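Alpha-1,6-mannanase (Bacteroides thetaiotaomicron, PDB 4V1S) belongs to glycoside hydrolase family 76 and probably cleaves internal alpha-1,6-mannosidic linkages in mannan, within a polysaccharide-utilising gut symbiont. Local coordinates at residues L210-L215 with L225-R230; D244-D249 with K291-S296; F269-W274 with I320-D325; S273-Y278 with K285-A290. All blocks are in the same frame, centred on the assembly; numbering follows the deposited sequence.

Interaction 1: residues L210-L215 with L225-R230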
loop_
_atom_site.group_PDB
_atom_site.type_symbol
_atom_site.label_atom_id
_atom_site.label_comp_id
_atom_site.label_asym_id
_atom_site.label_seq_id
_atom_site.Cartn_x
_atom_site.Cartn_y
_atom_site.Cartn_z
ATOM N N LEU A 210 9.893 -3.110 2.243
ATOM C CA LEU A 210 9.803 -1.721 1.850
ATOM C C LEU A 210 9.926 -0.818 3.084
ATOM O O LEU A 210 10.624 0.189 3.047
ATOM C CB LEU A 210 8.518 -1.444 1.065
ATOM C CG LEU A 210 8.423 -0.011 0.544
ATOM C CD1 LEU A 210 9.590 0.345 -0.374
ATOM C CD2 LEU A 210 7.125 0.196 -0.205
ATOM N N SER A 211 9.265 -1.194 4.171
ATOM C CA SER A 211 9.347 -0.446 5.425
ATOM C C SER A 211 10.789 -0.386 5.928
ATOM O O SER A 211 11.282 0.676 6.345
ATOM C CB SER A 211 8.464 -1.081 6.498
ATOM O OG SER A 211 7.085 -1.025 6.179
ATOM N N CYS A 212 11.458 -1.542 5.909
ATOM C CA CYS A 212 12.870 -1.622 6.290
ATOM C C CYS A 212 13.725 -0.673 5.454
ATOM O O CYS A 212 14.564 0.045 5.990
ATOM C CB CYS A 212 13.410 -3.052 6.143
ATOM S SG CYS A 212 12.981 -4.187 7.469
ATOM N N MET A 213 13.514 -0.672 4.141
ATOM C CA MET A 213 14.304 0.197 3.275
ATOM C C MET A 213 14.026 1.684 3.531
ATOM O O MET A 213 14.963 2.506 3.525
ATOM C CB MET A 213 14.122 -0.172 1.806
ATOM C CG MET A 213 14.698 -1.536 1.460
ATOM S SD MET A 213 16.410 -1.804 2.015
ATOM C CE MET A 213 17.240 -0.394 1.297
ATOM N N LYS A 214 12.770 2.024 3.798
ATOM C CA LYS A 214 12.427 3.402 4.115
ATOM C C LYS A 214 13.052 3.826 5.431
ATOM O O LYS A 214 13.629 4.921 5.526
ATOM C CB LYS A 214 10.905 3.621 4.090
ATOM C CG LYS A 214 10.302 3.592 2.687
ATOM C CD LYS A 214 8.802 3.778 2.657
ATOM C CE LYS A 214 8.358 4.117 1.239
ATOM N NZ LYS A 214 8.658 5.530 0.908
ATOM N N LEU A 215 12.992 2.952 6.434
ATOM C CA LEU A 215 13.631 3.255 7.713
ATOM C C LEU A 215 15.173 3.232 7.656
ATOM O O LEU A 215 15.839 3.991 8.383
ATOM C CB LEU A 215 13.089 2.362 8.824
ATOM C CG LEU A 215 11.857 2.979 9.502
ATOM C CD1 LEU A 215 11.075 1.947 10.282
ATOM C CD2 LEU A 215 12.258 4.132 10.426
ATOM N N LEU A 225 18.592 -2.593 6.573
ATOM C CA LEU A 225 19.062 -3.093 5.280
ATOM C C LEU A 225 19.297 -4.596 5.350
ATOM O O LEU A 225 18.871 -5.336 4.455
ATOM C CB LEU A 225 20.334 -2.376 4.828
ATOM C CG LEU A 225 20.981 -2.885 3.523
ATOM C CD1 LEU A 225 20.041 -2.796 2.324
ATOM C CD2 LEU A 225 22.246 -2.109 3.237
ATOM N N ASP A 226 19.935 -5.062 6.423
ATOM C CA ASP A 226 20.212 -6.490 6.556
ATOM C C ASP A 226 18.927 -7.308 6.655
ATOM O O ASP A 226 18.857 -8.400 6.105
ATOM C CB ASP A 226 21.114 -6.761 7.763
ATOM C CG ASP A 226 22.535 -6.231 7.569
ATOM O OD1 ASP A 226 22.999 -6.072 6.402
ATOM O OD2 ASP A 226 23.186 -5.985 8.597
ATOM N N ALA A 227 17.904 -6.761 7.324
ATOM C CA ALA A 227 16.614 -7.424 7.403
ATOM C C ALA A 227 15.973 -7.523 6.014
ATOM O O ALA A 227 15.489 -8.578 5.651
ATOM C CB ALA A 227 15.697 -6.713 8.381
ATOM N N ALA A 228 15.984 -6.431 5.246
ATOM C CA ALA A 228 15.412 -6.443 3.911
ATOM C C ALA A 228 16.084 -7.510 3.039
ATOM O O ALA A 228 15.416 -8.267 2.319
ATOM C CB ALA A 228 15.513 -5.075 3.257
ATOM N N ILE A 229 17.403 -7.596 3.124
ATOM C CA ILE A 229 18.172 -8.564 2.320
ATOM C C ILE A 229 17.834 -9.991 2.714
ATOM O O ILE A 229 17.608 -10.846 1.860
ATOM C CB ILE A 229 19.688 -8.290 2.444
ATOM C CG1 ILE A 229 20.035 -6.969 1.733
ATOM C CG2 ILE A 229 20.507 -9.431 1.856
ATOM C CD1 ILE A 229 21.438 -6.453 2.027
ATOM N N ARG A 230 17.787 -10.240 4.019
ATOM C CA ARG A 230 17.482 -11.551 4.537
ATOM C C ARG A 230 16.078 -12.009 4.120
ATOM O O ARG A 230 15.892 -13.130 3.637
ATOM C CB ARG A 230 17.630 -11.540 6.067
ATOM C CG ARG A 230 17.331 -12.849 6.743
ATOM C CD ARG A 230 17.499 -12.749 8.258
ATOM N NE ARG A 230 16.544 -11.810 8.851
ATOM C CZ ARG A 230 16.818 -10.634 9.414
ATOM N NH1 ARG A 230 18.062 -10.171 9.518
ATOM N NH2 ARG A 230 15.814 -9.903 9.903
#

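Interaction 2: residues D244-D249 with K291-S296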
loop_
_atom_site.group_PDB
_atom_site.type_symbol
_atom_site.label_atom_id
_atom_site.label_comp_id
_atom_site.label_asym_id
_atom_site.label_seq_id
_atom_site.Cartn_x
_atom_site.Cartn_y
_atom_site.Cartn_z
ATOM N N ASP A 244 8.073 -16.499 -14.888
ATOM C CA ASP A 244 7.544 -15.185 -15.296
ATOM C C ASP A 244 7.916 -14.034 -14.376
ATOM O O ASP A 244 7.491 -12.907 -14.603
ATOM C CB ASP A 244 6.029 -15.232 -15.481
ATOM C CG ASP A 244 5.284 -15.539 -14.197
ATOM O OD1 ASP A 244 5.927 -15.708 -13.124
ATOM O OD2 ASP A 244 4.043 -15.650 -14.271
ATOM N N ASN A 245 8.737 -14.309 -13.358
ATOM C CA ASN A 245 9.169 -13.305 -12.395
ATOM C C ASN A 245 8.030 -12.667 -11.618
ATOM O O ASN A 245 8.177 -11.586 -11.076
ATOM C CB ASN A 245 10.062 -12.256 -13.038
ATOM C CG ASN A 245 11.443 -12.798 -13.296
ATOM O OD1 ASN A 245 12.197 -13.061 -12.354
ATOM N ND2 ASN A 245 11.765 -13.024 -14.563
ATOM N N LEU A 246 6.919 -13.383 -11.530
ATOM C CA LEU A 246 5.821 -12.957 -10.670
ATOM C C LEU A 246 5.855 -13.725 -9.355
ATOM O O LEU A 246 6.574 -14.708 -9.216
ATOM C CB LEU A 246 4.479 -13.121 -11.373
ATOM C CG LEU A 246 4.335 -12.215 -12.605
ATOM C CD1 LEU A 246 2.964 -12.381 -13.236
ATOM C CD2 LEU A 246 4.621 -10.747 -12.297
ATOM N N LEU A 247 5.096 -13.225 -8.390
ATOM C CA LEU A 247 5.135 -13.752 -7.022
ATOM C C LEU A 247 3.912 -14.591 -6.713
ATOM O O LEU A 247 2.772 -14.159 -6.935
ATOM C CB LEU A 247 5.193 -12.604 -5.997
ATOM C CG LEU A 247 6.509 -11.859 -5.747
ATOM C CD1 LEU A 247 7.586 -12.746 -5.121
ATOM C CD2 LEU A 247 7.044 -11.185 -7.000
ATOM N N TRP A 248 4.161 -15.780 -6.172
ATOM C CA TRP A 248 3.104 -16.586 -5.583
ATOM C C TRP A 248 2.628 -15.909 -4.288
ATOM O O TRP A 248 3.214 -14.942 -3.836
ATOM C CB TRP A 248 3.595 -18.021 -5.330
ATOM C CG TRP A 248 3.933 -18.746 -6.606
ATOM C CD1 TRP A 248 3.183 -18.781 -7.736
ATOM C CD2 TRP A 248 5.096 -19.549 -6.876
ATOM N NE1 TRP A 248 3.800 -19.546 -8.698
ATOM C CE2 TRP A 248 4.983 -20.011 -8.200
ATOM C CE3 TRP A 248 6.231 -19.903 -6.136
ATOM C CZ2 TRP A 248 5.950 -20.849 -8.796
ATOM C CZ3 TRP A 248 7.192 -20.704 -6.721
ATOM C CH2 TRP A 248 7.056 -21.164 -8.043
ATOM N N ASP A 249 1.539 -16.403 -3.723
ATOM C CA ASP A 249 0.880 -15.731 -2.599
ATOM C C ASP A 249 1.429 -16.089 -1.218
ATOM O O ASP A 249 1.649 -15.211 -0.395
ATOM C CB ASP A 249 -0.629 -15.992 -2.597
ATOM C CG ASP A 249 -1.370 -15.032 -1.691
ATOM O OD1 ASP A 249 -1.271 -13.841 -1.947
ATOM O OD2 ASP A 249 -2.044 -15.465 -0.739
ATOM N N LYS A 291 12.759 -4.638 -12.938
ATOM C CA LYS A 291 12.332 -4.425 -14.312
ATOM C C LYS A 291 11.647 -5.668 -14.876
ATOM O O LYS A 291 10.646 -5.567 -15.566
ATOM C CB LYS A 291 13.515 -4.031 -15.186
ATOM C CG LYS A 291 13.991 -2.613 -14.965
ATOM C CD LYS A 291 15.220 -2.365 -15.831
ATOM C CE LYS A 291 15.781 -0.981 -15.651
ATOM N NZ LYS A 291 16.982 -0.802 -16.522
ATOM N N ALA A 292 12.192 -6.845 -14.573
ATOM C CA ALA A 292 11.604 -8.093 -15.070
ATOM C C ALA A 292 10.210 -8.343 -14.504
ATOM O O ALA A 292 9.271 -8.699 -15.239
ATOM C CB ALA A 292 12.516 -9.279 -14.776
ATOM N N THR A 293 10.079 -8.186 -13.187
ATOM C CA THR A 293 8.795 -8.369 -12.538
ATOM C C THR A 293 7.757 -7.305 -12.970
ATOM O O THR A 293 6.596 -7.645 -13.207
ATOM C CB THR A 293 8.972 -8.389 -11.025
ATOM O OG1 THR A 293 9.808 -9.497 -10.665
ATOM C CG2 THR A 293 7.643 -8.450 -10.270
ATOM N N LEU A 294 8.189 -6.066 -13.126
ATOM C CA LEU A 294 7.297 -5.011 -13.593
ATOM C C LEU A 294 6.808 -5.283 -15.043
ATOM O O LEU A 294 5.628 -5.158 -15.324
ATOM C CB LEU A 294 7.942 -3.650 -13.470
ATOM C CG LEU A 294 7.088 -2.480 -13.876
ATOM C CD1 LEU A 294 5.796 -2.348 -13.089
ATOM C CD2 LEU A 294 7.938 -1.230 -13.752
ATOM N N ALA A 295 7.675 -5.714 -15.931
ATOM C CA ALA A 295 7.243 -6.031 -17.279
ATOM C C ALA A 295 6.215 -7.155 -17.291
ATOM O O ALA A 295 5.224 -7.090 -18.010
ATOM C CB ALA A 295 8.447 -6.384 -18.156
ATOM N N SER A 296 6.461 -8.207 -16.511
ATOM C CA SER A 296 5.532 -9.332 -16.431
ATOM C C SER A 296 4.214 -8.929 -15.765
ATOM O O SER A 296 3.139 -9.455 -16.100
ATOM C CB SER A 296 6.154 -10.481 -15.675
ATOM O OG SER A 296 7.175 -11.089 -16.464
#

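Interaction 3: residues F269-W274 with I320-D325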
loop_
_atom_site.group_PDB
_atom_site.type_symbol
_atom_site.label_atom_id
_atom_site.label_comp_id
_atom_site.label_asym_id
_atom_site.label_seq_id
_atom_site.Cartn_x
_atom_site.Cartn_y
_atom_site.Cartn_z
ATOM N N PHE A 269 4.701 -4.457 -4.495
ATOM C CA PHE A 269 5.450 -4.119 -3.308
ATOM C C PHE A 269 6.877 -4.709 -3.337
ATOM O O PHE A 269 7.774 -4.096 -2.789
ATOM C CB PHE A 269 4.750 -4.541 -2.023
ATOM C CG PHE A 269 3.672 -3.575 -1.556
ATOM C CD1 PHE A 269 4.027 -2.366 -0.962
ATOM C CD2 PHE A 269 2.331 -3.924 -1.594
ATOM C CE1 PHE A 269 3.070 -1.503 -0.491
ATOM C CE2 PHE A 269 1.370 -3.063 -1.101
ATOM C CZ PHE A 269 1.749 -1.865 -0.549
ATOM N N MET A 270 7.087 -5.842 -4.012
ATOM C CA MET A 270 8.444 -6.343 -4.231
ATOM C C MET A 270 9.251 -5.432 -5.159
ATOM O O MET A 270 10.388 -5.111 -4.852
ATOM C CB MET A 270 8.478 -7.797 -4.718
ATOM C CG MET A 270 7.969 -8.835 -3.701
ATOM S SD MET A 270 8.901 -8.940 -2.153
ATOM C CE MET A 270 10.349 -9.776 -2.775
ATOM N N ILE A 271 8.628 -4.957 -6.228
ATOM C CA ILE A 271 9.270 -4.021 -7.142
ATOM C C ILE A 271 9.720 -2.765 -6.362
ATOM O O ILE A 271 10.871 -2.326 -6.477
ATOM C CB ILE A 271 8.344 -3.664 -8.322
ATOM C CG1 ILE A 271 8.151 -4.861 -9.239
ATOM C CG2 ILE A 271 8.905 -2.485 -9.115
ATOM C CD1 ILE A 271 6.870 -4.737 -10.071
ATOM N N ARG A 272 8.811 -2.161 -5.593
ATOM C CA ARG A 272 9.166 -0.948 -4.876
ATOM C C ARG A 272 10.349 -1.215 -3.927
ATOM O O ARG A 272 11.271 -0.394 -3.789
ATOM C CB ARG A 272 7.966 -0.411 -4.106
ATOM C CG ARG A 272 6.792 -0.041 -4.980
ATOM C CD ARG A 272 5.808 0.848 -4.238
ATOM N NE ARG A 272 6.414 2.165 -4.117
ATOM C CZ ARG A 272 6.104 3.102 -3.239
ATOM N NH1 ARG A 272 5.143 2.921 -2.338
ATOM N NH2 ARG A 272 6.775 4.255 -3.280
ATOM N N SER A 273 10.315 -2.369 -3.264
ATOM C CA SER A 273 11.396 -2.764 -2.353
ATOM C C SER A 273 12.710 -2.909 -3.096
ATOM O O SER A 273 13.737 -2.371 -2.662
ATOM C CB SER A 273 11.035 -4.061 -1.630
ATOM O OG SER A 273 9.907 -3.889 -0.785
ATOM N N TRP A 274 12.681 -3.645 -4.202
ATOM C CA TRP A 274 13.887 -3.875 -4.969
ATOM C C TRP A 274 14.504 -2.592 -5.488
ATOM O O TRP A 274 15.744 -2.467 -5.527
ATOM C CB TRP A 274 13.634 -4.835 -6.119
ATOM C CG TRP A 274 13.349 -6.256 -5.720
ATOM C CD1 TRP A 274 13.920 -6.969 -4.705
ATOM C CD2 TRP A 274 12.427 -7.154 -6.375
ATOM N NE1 TRP A 274 13.412 -8.244 -4.689
ATOM C CE2 TRP A 274 12.496 -8.388 -5.698
ATOM C CE3 TRP A 274 11.548 -7.028 -7.456
ATOM C CZ2 TRP A 274 11.732 -9.502 -6.079
ATOM C CZ3 TRP A 274 10.785 -8.114 -7.820
ATOM C CH2 TRP A 274 10.874 -9.343 -7.136
ATOM N N ILE A 320 0.880 1.046 -10.227
ATOM C CA ILE A 320 0.988 2.476 -10.522
ATOM C C ILE A 320 2.068 3.123 -9.659
ATOM O O ILE A 320 2.896 3.899 -10.174
ATOM C CB ILE A 320 -0.363 3.187 -10.362
ATOM C CG1 ILE A 320 -1.437 2.528 -11.235
ATOM C CG2 ILE A 320 -0.215 4.670 -10.693
ATOM C CD1 ILE A 320 -2.819 3.184 -11.158
ATOM N N ASP A 321 2.132 2.776 -8.368
ATOM C CA ASP A 321 3.202 3.315 -7.527
ATOM C C ASP A 321 4.591 2.838 -8.013
ATOM O O ASP A 321 5.568 3.586 -7.885
ATOM C CB ASP A 321 3.019 2.915 -6.039
ATOM C CG ASP A 321 2.251 3.948 -5.245
ATOM O OD1 ASP A 321 2.118 5.081 -5.757
ATOM O OD2 ASP A 321 1.817 3.627 -4.114
ATOM N N SER A 322 4.665 1.615 -8.570
ATOM C CA SER A 322 5.897 1.093 -9.173
ATOM C C SER A 322 6.321 1.956 -10.351
ATOM O O SER A 322 7.513 2.263 -10.503
ATOM C CB SER A 322 5.743 -0.404 -9.566
ATOM O OG SER A 322 5.521 -1.207 -8.397
ATOM N N TRP A 323 5.363 2.313 -11.202
ATOM C CA TRP A 323 5.651 3.226 -12.304
ATOM C C TRP A 323 6.220 4.574 -11.806
ATOM O O TRP A 323 7.188 5.086 -12.384
ATOM C CB TRP A 323 4.445 3.430 -13.202
ATOM C CG TRP A 323 4.063 2.281 -13.961
ATOM C CD1 TRP A 323 4.877 1.291 -14.467
ATOM C CD2 TRP A 323 2.740 1.976 -14.387
ATOM N NE1 TRP A 323 4.125 0.388 -15.182
ATOM C CE2 TRP A 323 2.810 0.793 -15.172
ATOM C CE3 TRP A 323 1.510 2.605 -14.214
ATOM C CZ2 TRP A 323 1.664 0.185 -15.729
ATOM C CZ3 TRP A 323 0.364 2.015 -14.794
ATOM C CH2 TRP A 323 0.456 0.820 -15.534
ATOM N N PHE A 324 5.605 5.171 -10.784
ATOM C CA PHE A 324 6.125 6.405 -10.231
ATOM C C PHE A 324 7.551 6.210 -9.718
ATOM O O PHE A 324 8.399 7.073 -9.943
ATOM C CB PHE A 324 5.201 6.936 -9.132
ATOM C CG PHE A 324 3.863 7.474 -9.632
ATOM C CD1 PHE A 324 3.820 8.420 -10.676
ATOM C CD2 PHE A 324 2.654 7.087 -9.030
ATOM C CE1 PHE A 324 2.608 8.951 -11.097
ATOM C CE2 PHE A 324 1.451 7.647 -9.418
ATOM C CZ PHE A 324 1.422 8.557 -10.477
ATOM N N ASP A 325 7.821 5.086 -9.031
ATOM C CA ASP A 325 9.162 4.827 -8.541
ATOM C C ASP A 325 10.143 4.668 -9.693
ATOM O O ASP A 325 11.288 5.115 -9.590
ATOM C CB ASP A 325 9.252 3.558 -7.702
ATOM C CG ASP A 325 8.636 3.689 -6.337
ATOM O OD1 ASP A 325 8.248 4.806 -5.875
ATOM O OD2 ASP A 325 8.507 2.623 -5.710
HETATM O O HOH W 1 2.823 1.425 -2.799
HETATM O O HOH W 2 10.715 2.313 -4.264
#

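Interaction 4: residues S273-Y278 with K285-A290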
loop_
_atom_site.group_PDB
_atom_site.type_symbol
_atom_site.label_atom_id
_atom_site.label_comp_id
_atom_site.label_asym_id
_atom_site.label_seq_id
_atom_site.Cartn_x
_atom_site.Cartn_y
_atom_site.Cartn_z
ATOM N N SER A 273 10.315 -2.369 -3.264
ATOM C CA SER A 273 11.396 -2.764 -2.353
ATOM C C SER A 273 12.710 -2.909 -3.096
ATOM O O SER A 273 13.737 -2.371 -2.662
ATOM C CB SER A 273 11.035 -4.061 -1.630
ATOM O OG SER A 273 9.907 -3.889 -0.785
ATOM N N TRP A 274 12.681 -3.645 -4.202
ATOM C CA TRP A 274 13.887 -3.875 -4.969
ATOM C C TRP A 274 14.504 -2.592 -5.488
ATOM O O TRP A 274 15.744 -2.467 -5.527
ATOM C CB TRP A 274 13.634 -4.835 -6.119
ATOM C CG TRP A 274 13.349 -6.256 -5.720
ATOM C CD1 TRP A 274 13.920 -6.969 -4.705
ATOM C CD2 TRP A 274 12.427 -7.154 -6.375
ATOM N NE1 TRP A 274 13.412 -8.244 -4.689
ATOM C CE2 TRP A 274 12.496 -8.388 -5.698
ATOM C CE3 TRP A 274 11.548 -7.028 -7.456
ATOM C CZ2 TRP A 274 11.732 -9.502 -6.079
ATOM C CZ3 TRP A 274 10.785 -8.114 -7.820
ATOM C CH2 TRP A 274 10.874 -9.343 -7.136
ATOM N N LEU A 275 13.679 -1.618 -5.873
ATOM C CA LEU A 275 14.222 -0.338 -6.342
ATOM C C LEU A 275 14.963 0.364 -5.222
ATOM O O LEU A 275 16.009 0.971 -5.465
ATOM C CB LEU A 275 13.124 0.543 -6.966
ATOM C CG LEU A 275 12.546 -0.013 -8.283
ATOM C CD1 LEU A 275 11.386 0.848 -8.710
ATOM C CD2 LEU A 275 13.593 -0.087 -9.393
ATOM N N LYS A 276 14.450 0.309 -3.993
ATOM C CA LYS A 276 15.176 0.908 -2.863
ATOM C C LYS A 276 16.446 0.134 -2.541
ATOM O O LYS A 276 17.465 0.732 -2.191
ATOM C CB LYS A 276 14.308 1.048 -1.617
ATOM C CG LYS A 276 13.137 1.989 -1.839
ATOM C CD LYS A 276 12.545 2.522 -0.552
ATOM C CE LYS A 276 13.343 3.712 -0.022
ATOM N NZ LYS A 276 13.161 4.906 -0.904
ATOM N N MET A 277 16.391 -1.193 -2.672
ATOM C CA MET A 277 17.575 -2.015 -2.408
ATOM C C MET A 277 18.650 -1.731 -3.435
ATOM O O MET A 277 19.830 -1.690 -3.094
ATOM C CB MET A 277 17.221 -3.492 -2.371
ATOM C CG MET A 277 16.273 -3.812 -1.216
ATOM S SD MET A 277 15.616 -5.464 -1.183
ATOM C CE MET A 277 17.030 -6.316 -0.450
ATOM N N TYR A 278 18.237 -1.482 -4.673
ATOM C CA TYR A 278 19.166 -1.055 -5.704
ATOM C C TYR A 278 19.860 0.250 -5.344
ATOM O O TYR A 278 21.088 0.353 -5.436
ATOM C CB TYR A 278 18.436 -0.896 -7.034
ATOM C CG TYR A 278 19.298 -0.296 -8.116
ATOM C CD1 TYR A 278 20.486 -0.908 -8.505
ATOM C CD2 TYR A 278 18.918 0.878 -8.757
ATOM C CE1 TYR A 278 21.279 -0.358 -9.497
ATOM C CE2 TYR A 278 19.695 1.420 -9.758
ATOM C CZ TYR A 278 20.878 0.804 -10.116
ATOM O OH TYR A 278 21.643 1.346 -11.117
ATOM N N LYS A 285 21.535 -6.350 -9.796
ATOM C CA LYS A 285 20.569 -7.451 -9.735
ATOM C C LYS A 285 19.200 -6.995 -9.249
ATOM O O LYS A 285 18.189 -7.527 -9.682
ATOM C CB LYS A 285 21.057 -8.585 -8.837
ATOM C CG LYS A 285 20.881 -8.356 -7.334
ATOM C CD LYS A 285 21.569 -9.457 -6.545
ATOM C CE LYS A 285 21.283 -9.344 -5.058
ATOM N NZ LYS A 285 21.684 -10.596 -4.370
ATOM N N TYR A 286 19.167 -6.034 -8.337
ATOM C CA TYR A 286 17.892 -5.558 -7.807
ATOM C C TYR A 286 17.109 -4.779 -8.876
ATOM O O TYR A 286 15.878 -4.917 -8.983
ATOM C CB TYR A 286 18.118 -4.693 -6.567
ATOM C CG TYR A 286 18.645 -5.456 -5.371
ATOM C CD1 TYR A 286 17.880 -6.442 -4.770
ATOM C CD2 TYR A 286 19.906 -5.177 -4.831
ATOM C CE1 TYR A 286 18.336 -7.150 -3.672
ATOM C CE2 TYR A 286 20.389 -5.876 -3.721
ATOM C CZ TYR A 286 19.612 -6.867 -3.149
ATOM O OH TYR A 286 20.060 -7.572 -2.073
ATOM N N LEU A 287 17.802 -3.956 -9.655
ATOM C CA LEU A 287 17.156 -3.220 -10.732
ATOM C C LEU A 287 16.672 -4.173 -11.814
ATOM O O LEU A 287 15.555 -4.022 -12.311
ATOM C CB LEU A 287 18.084 -2.164 -11.327
ATOM C CG LEU A 287 17.508 -1.262 -12.425
ATOM C CD1 LEU A 287 16.327 -0.429 -11.929
ATOM C CD2 LEU A 287 18.601 -0.351 -12.964
ATOM N N SER A 288 17.505 -5.151 -12.185
ATOM C CA SER A 288 17.112 -6.122 -13.198
ATOM C C SER A 288 15.861 -6.900 -12.763
ATOM O O SER A 288 14.949 -7.098 -13.565
ATOM C CB SER A 288 18.261 -7.100 -13.518
ATOM O OG SER A 288 19.354 -6.384 -14.067
ATOM N N GLN A 289 15.817 -7.318 -11.496
ATOM C CA GLN A 289 14.683 -8.046 -10.974
ATOM C C GLN A 289 13.419 -7.180 -10.985
ATOM O O GLN A 289 12.345 -7.631 -11.416
ATOM C CB GLN A 289 14.975 -8.557 -9.570
ATOM C CG GLN A 289 13.858 -9.409 -9.004
ATOM C CD GLN A 289 13.655 -10.688 -9.783
ATOM O OE1 GLN A 289 14.528 -11.573 -9.801
ATOM N NE2 GLN A 289 12.509 -10.800 -10.451
ATOM N N ALA A 290 13.548 -5.937 -10.547
ATOM C CA ALA A 290 12.414 -5.000 -10.550
ATOM C C ALA A 290 11.862 -4.821 -11.966
ATOM O O ALA A 290 10.651 -4.875 -12.179
ATOM C CB ALA A 290 12.831 -3.672 -9.968
#

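Interaction 1: residues L210-L215 with L225-R230
Met213 folds back so that its sulfur faces Ala228 and Leu225, and it is the longest of the side chains that meet here. Its CG stands beside the backbone N, anti to the carbonyl carbon (chi1 -67°). The bend at chi2 sets SD 3.6 Å from Ala228 CB and 3.8 Å from Leu225 CD1, and that at chi3 turns CE toward the same leucine methyl. Leu225 starts from a CB directed away from the partner helix. Its CG lies anti to the backbone N (chi1 176°), yet the end of the chain comes nearer again, and the two side chains cross obliquely.

One residue earlier, Cys212 directs its CB toward the partner helix. Its SG touches Ala227 CB at 3.8 Å, while its CB faces Ala228 CB at 4.1 Å. The two segments belong to consecutive helices, 202-219 and 222-239, which run nearly antiparallel at 156° as a helical hairpin, the unit from which the alpha/alpha barrel of this family is built. Met213 also packs on Lys276 and Ala280 of helix 264-281, so the hairpin packs against the next one. Only apolar groups and two sulfurs meet across the segments, without a hydrogen bond, which implies that the fit depends on shape: two alanine methyls accept the bulkier thiol and thioether and allow the axes to approach to 8.3 Å.

Interaction 2: residues D244-D249 with K291-S296
Ser296 OG donates to Asp244 O at 2.6 Å, and one helical turn earlier Thr293 OG1 donates to Asn245 O at 2.7 Å. The threonine OG1 lies beside its backbone N, anti to the carbonyl carbon (chi1 -62°), and meets Asn245 O in the carbonyl plane, whereas the serine hydroxyl is tilted from that of Asp244. Gln289 NE2 also bonds to Thr293 OG1 and to Asn245 OD1, joining the two residues a second time. With an alanine in place of Thr293, Asn245 O would probably lose its hydroxyl donor and Gln289 one acceptor, and a gap would be likely to open beside Leu247. Residues 244-246 form an Asx turn: Leu246 N meets Asp244 OD1 at 3.0 Å from above the carboxylate plane, while OD2 pairs with Lys262. The turn leads into strand 246-252, so helix 284-301 holds the start of one strand of a small antiparallel sheet. Farther out, Leu246 CD2 packs on Ser296 CB at 3.7 Å. The amide of Asn245 lies against the methyl of Ala292, with ND2 3.8 Å from CB.

Interaction 3: residues F269-W274 with I320-D325
Arg272 lays one face of its guanidinium over Asp321 CB, which sits 3.8 Å from the plane and is offset toward the rim. The edge of the same group is taken by Asp325 in a side-on, two-nitrogen salt bridge. Arg272 NE meets Asp325 OD2 at 2.7 Å, nearly straight at 172° and close to the guanidinium plane, while Arg272 NH2 reaches Asp325 OD1 at 3.0 Å through the syn lone pair. The carboxylate is turned 35° from the guanidinium. A bend at chi3 places NE for this grip.

The segments lie on helices 264-281 and 313-330, which run nearly parallel at 19°, with the antiparallel helix 284-301 between them in the chain. Such a relation between alternate helices is consistent with the alpha/alpha barrel of the family. Asp321 completes a salt-bridge network: its OD2 is a long 3.8 Å from Arg272 NH1 and well out of the guanidinium plane, so only charge acts directly, and a water bridges the two atoms. Asp321 also forms a salt bridge with Arg386 and a hydrogen bond with Tyr382. Replacing Arg272 by a leucine would probably leave the Asp325 carboxylate without its cationic mate, and Asp321 with Arg386 but without its water-bridged arginine. A second water links Asp325 OD2 to the backbone oxygen of Arg272. Beneath the charges, Ile271 CG2 packs on Ser322 OG at 3.7 Å, a hydroxyl bonded to Ser318 O.

Interaction 4: residues S273-Y278 with K285-A290
Tyr278 and Tyr286 bring their CA atoms to 5.1 Å where helices 264-281 and 284-301 form a nearly antiparallel hairpin, the axes 7.9 Å apart at 158°. Three CH-pi contacts then carry the interface. Gln289 CG stands almost on the ring normal of Trp274, 3.4 Å from the centroid of its six-membered ring. Leu287 CB sits over the centre of the Tyr278 ring, 3.8 Å from the centroid, with CD2 reaching toward CE2 and CZ. Met277 CB covers the centre of the Tyr286 ring, whose opposite face carries Lys285 CE. The methionine chain bends at chi3, bringing CE to 3.6 Å from Tyr286 CE1; its SD makes an oblique Met-aromatic contact. Trp274 CD1 approaches the edge of the same tyrosine. Away from these rings, Leu275 CD2 touches both Leu287 CD1 and Ala290 CB at 3.7 Å.

Polar ends find partners beyond the two segments: Trp274 NE1 bonds to Asn232 and Tyr278 OH to Glu284. The interface is therefore probably held mainly by dispersion and CH-pi attraction, while hydrogen bonds to residues outside the segments probably limit how the indole and phenol can turn.

Read from the N terminus, interaction 1 comes first and closes a short loop, pairing helices 202-219 and 222-239 before the others begin. Interaction 2 opens at the turn before strand 246-252 and closes on helix 284-301. Interaction 4, the hairpin of helices 264-281 and 284-301, falls wholly within that span. Interaction 3 leaves from helix 264-281 and ends on helix 313-330, so it crosses interaction 2 and shares Ser273 and Trp274 with interaction 4. Thr293 packing on Trp274 joins interactions 2 and 4. Leu210 packing on Ser273 connects the first hairpin to the next, so that successive hairpins and a small sheet form one body.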